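Long-range contact in surface glycan binding protein B (Bacteroides ovatus, PDB 6E57), which binds mixed-linkage beta-glucan at the bacterial cell surface, probably supporting the capture of cereal beta-glucan by this gut symbiont: residues A[143-148]-A[187-192]. Sequence-based numbering, arbitrary orientation.
Sequences RIVSPG and YTIPTG
G148 and I189 share the one hydrogen bond between residues 143-148 and 187-192: G148 N donates to I189 O at 2.9 Å. The N-H...O angle is 143°, so the bond is bent. The nitrogen stands 44° out of the carbonyl plane and misses the lone-pair direction. I189 also pairs through its backbone with K149, which continues the join toward strand 150-154.

I189 is the residue most covered by the opposing segment, and its side chain carries most of the apolar contact. CG1 lies anti to the carbonyl carbon (chi1 -51°), and from it CD1 extends to V145 CG2, 3.7 Å away, the two side chains crossing at about a right angle. The other branch, CG2, sits 3.8 Å from P147 CA. Alongside I189, Y187 brings its OH to 4.0 Å from V145 CG1, a van der Waals approach. An alanine in place of I189 would probably leave a gap between V145, P147 and the 187-192 backbone, since CG1, CG2 and CD1 would be gone.

Side-chain-to-backbone contacts border the proline and glycine. P147 CB packs 3.6 Å from P190 O, and T191 CG2 lies 3.6 Å from G148 CA. The positive phi of G148 would jam a beta carbon against the preceding carbonyl oxygen, which favours glycine.

V145 also touches A151 of strand 150-154, and Y187 reaches V215 of strand 209-217, so the contact joins two sheets, 144-145 edging one and 184-188 lying within the other. Its chemistry implies a buried aliphatic core of V145 and I189 with a more open proline-glycine margin, where one bent backbone bond ties G148 to I189.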
loop_
_atom_site.group_PDB
_atom_site.type_symbol
_atom_site.label_atom_id
_atom_site.label_comp_id
_atom_site.label_asym_id
_atom_site.label_seq_id
_atom_site.Cartn_x
_atom_site.Cartn_y
_atom_site.Cartn_z
ATOM N N ARG A 143 3.486 -8.811 -2.241
ATOM C CA ARG A 143 4.634 -9.367 -1.516
ATOM C C ARG A 143 4.180 -10.149 -0.270
ATOM O O ARG A 143 5.000 -10.776 0.387
ATOM C CB ARG A 143 5.625 -8.257 -1.142
ATOM C CG ARG A 143 6.874 -8.224 -2.011
ATOM C CD ARG A 143 6.636 -7.744 -3.429
ATOM N NE ARG A 143 7.672 -8.104 -4.393
ATOM C CZ ARG A 143 8.983 -7.931 -4.232
ATOM N NH1 ARG A 143 9.544 -8.058 -3.043
ATOM N NH2 ARG A 143 9.742 -7.654 -5.277
ATOM N N ILE A 144 2.886 -10.103 0.060
ATOM C CA ILE A 144 2.314 -10.962 1.095
ATOM C C ILE A 144 1.793 -12.230 0.407
ATOM O O ILE A 144 0.870 -12.164 -0.404
ATOM C CB ILE A 144 1.226 -10.213 1.896
ATOM C CG1 ILE A 144 1.811 -9.003 2.631
ATOM C CG2 ILE A 144 0.505 -11.152 2.854
ATOM C CD1 ILE A 144 0.790 -7.966 3.020
ATOM N N VAL A 145 2.408 -13.374 0.736
ATOM C CA VAL A 145 2.223 -14.627 0.010
ATOM C C VAL A 145 1.898 -15.743 1.006
ATOM O O VAL A 145 2.094 -15.588 2.208
ATOM C CB VAL A 145 3.467 -14.977 -0.828
ATOM C CG1 VAL A 145 3.818 -13.861 -1.799
ATOM C CG2 VAL A 145 4.666 -15.319 0.040
ATOM N N SER A 146 1.416 -16.869 0.473
ATOM C CA SER A 146 0.941 -18.000 1.257
ATOM C C SER A 146 1.598 -19.280 0.749
ATOM O O SER A 146 1.691 -19.491 -0.459
ATOM C CB SER A 146 -0.565 -18.082 1.194
ATOM O OG SER A 146 -1.047 -19.248 1.843
ATOM N N PRO A 147 2.068 -20.177 1.648
ATOM C CA PRO A 147 2.786 -21.381 1.225
ATOM C C PRO A 147 1.865 -22.372 0.499
ATOM O O PRO A 147 0.771 -22.669 0.984
ATOM C CB PRO A 147 3.322 -21.969 2.540
ATOM C CG PRO A 147 2.360 -21.462 3.592
ATOM C CD PRO A 147 1.928 -20.093 3.109
ATOM N N GLY A 148 2.325 -22.849 -0.665
ATOM C CA GLY A 148 1.579 -23.767 -1.523
ATOM C C GLY A 148 0.899 -23.057 -2.685
ATOM O O GLY A 148 0.562 -23.691 -3.685
ATOM N N TYR A 187 4.908 -17.210 -9.662
ATOM C CA TYR A 187 5.735 -18.238 -9.041
ATOM C C TYR A 187 4.964 -18.878 -7.882
ATOM O O TYR A 187 4.119 -18.233 -7.273
ATOM C CB TYR A 187 7.078 -17.648 -8.600
ATOM C CG TYR A 187 7.019 -16.678 -7.445
ATOM C CD1 TYR A 187 6.423 -15.433 -7.580
ATOM C CD2 TYR A 187 7.587 -16.989 -6.221
ATOM C CE1 TYR A 187 6.376 -14.534 -6.528
ATOM C CE2 TYR A 187 7.553 -16.099 -5.159
ATOM C CZ TYR A 187 6.946 -14.866 -5.313
ATOM O OH TYR A 187 6.903 -13.985 -4.270
ATOM N N THR A 188 5.267 -20.152 -7.606
ATOM C CA THR A 188 4.629 -20.926 -6.543
ATOM C C THR A 188 5.535 -20.937 -5.306
ATOM O O THR A 188 6.721 -21.251 -5.403
ATOM C CB THR A 188 4.331 -22.362 -6.995
ATOM O OG1 THR A 188 3.686 -22.323 -8.268
ATOM C CG2 THR A 188 3.459 -23.114 -6.014
ATOM N N ILE A 189 4.956 -20.607 -4.147
ATOM C CA ILE A 189 5.651 -20.687 -2.863
ATOM C C ILE A 189 5.666 -22.153 -2.435
ATOM O O ILE A 189 4.621 -22.798 -2.414
ATOM C CB ILE A 189 4.982 -19.796 -1.796
ATOM C CG1 ILE A 189 4.767 -18.356 -2.275
ATOM C CG2 ILE A 189 5.772 -19.838 -0.497
ATOM C CD1 ILE A 189 6.040 -17.594 -2.567
ATOM N N PRO A 190 6.836 -22.738 -2.089
ATOM C CA PRO A 190 6.879 -24.106 -1.575
ATOM C C PRO A 190 6.078 -24.229 -0.271
ATOM O O PRO A 190 5.998 -23.264 0.491
ATOM C CB PRO A 190 8.370 -24.382 -1.325
ATOM C CG PRO A 190 9.100 -23.329 -2.141
ATOM C CD PRO A 190 8.173 -22.132 -2.189
ATOM N N THR A 191 5.498 -25.411 -0.036
ATOM C CA THR A 191 4.659 -25.672 1.138
ATOM C C THR A 191 5.518 -25.707 2.412
ATOM O O THR A 191 5.052 -25.327 3.486
ATOM C CB THR A 191 3.853 -26.967 0.965
ATOM O OG1 THR A 191 4.761 -28.050 0.758
ATOM C CG2 THR A 191 2.871 -26.900 -0.185
ATOM N N GLY A 192 6.774 -26.150 2.273
ATOM C CA GLY A 192 7.699 -26.351 3.395
ATOM C C GLY A 192 8.058 -25.065 4.129
ATOM O O GLY A 192 8.393 -25.108 5.314
#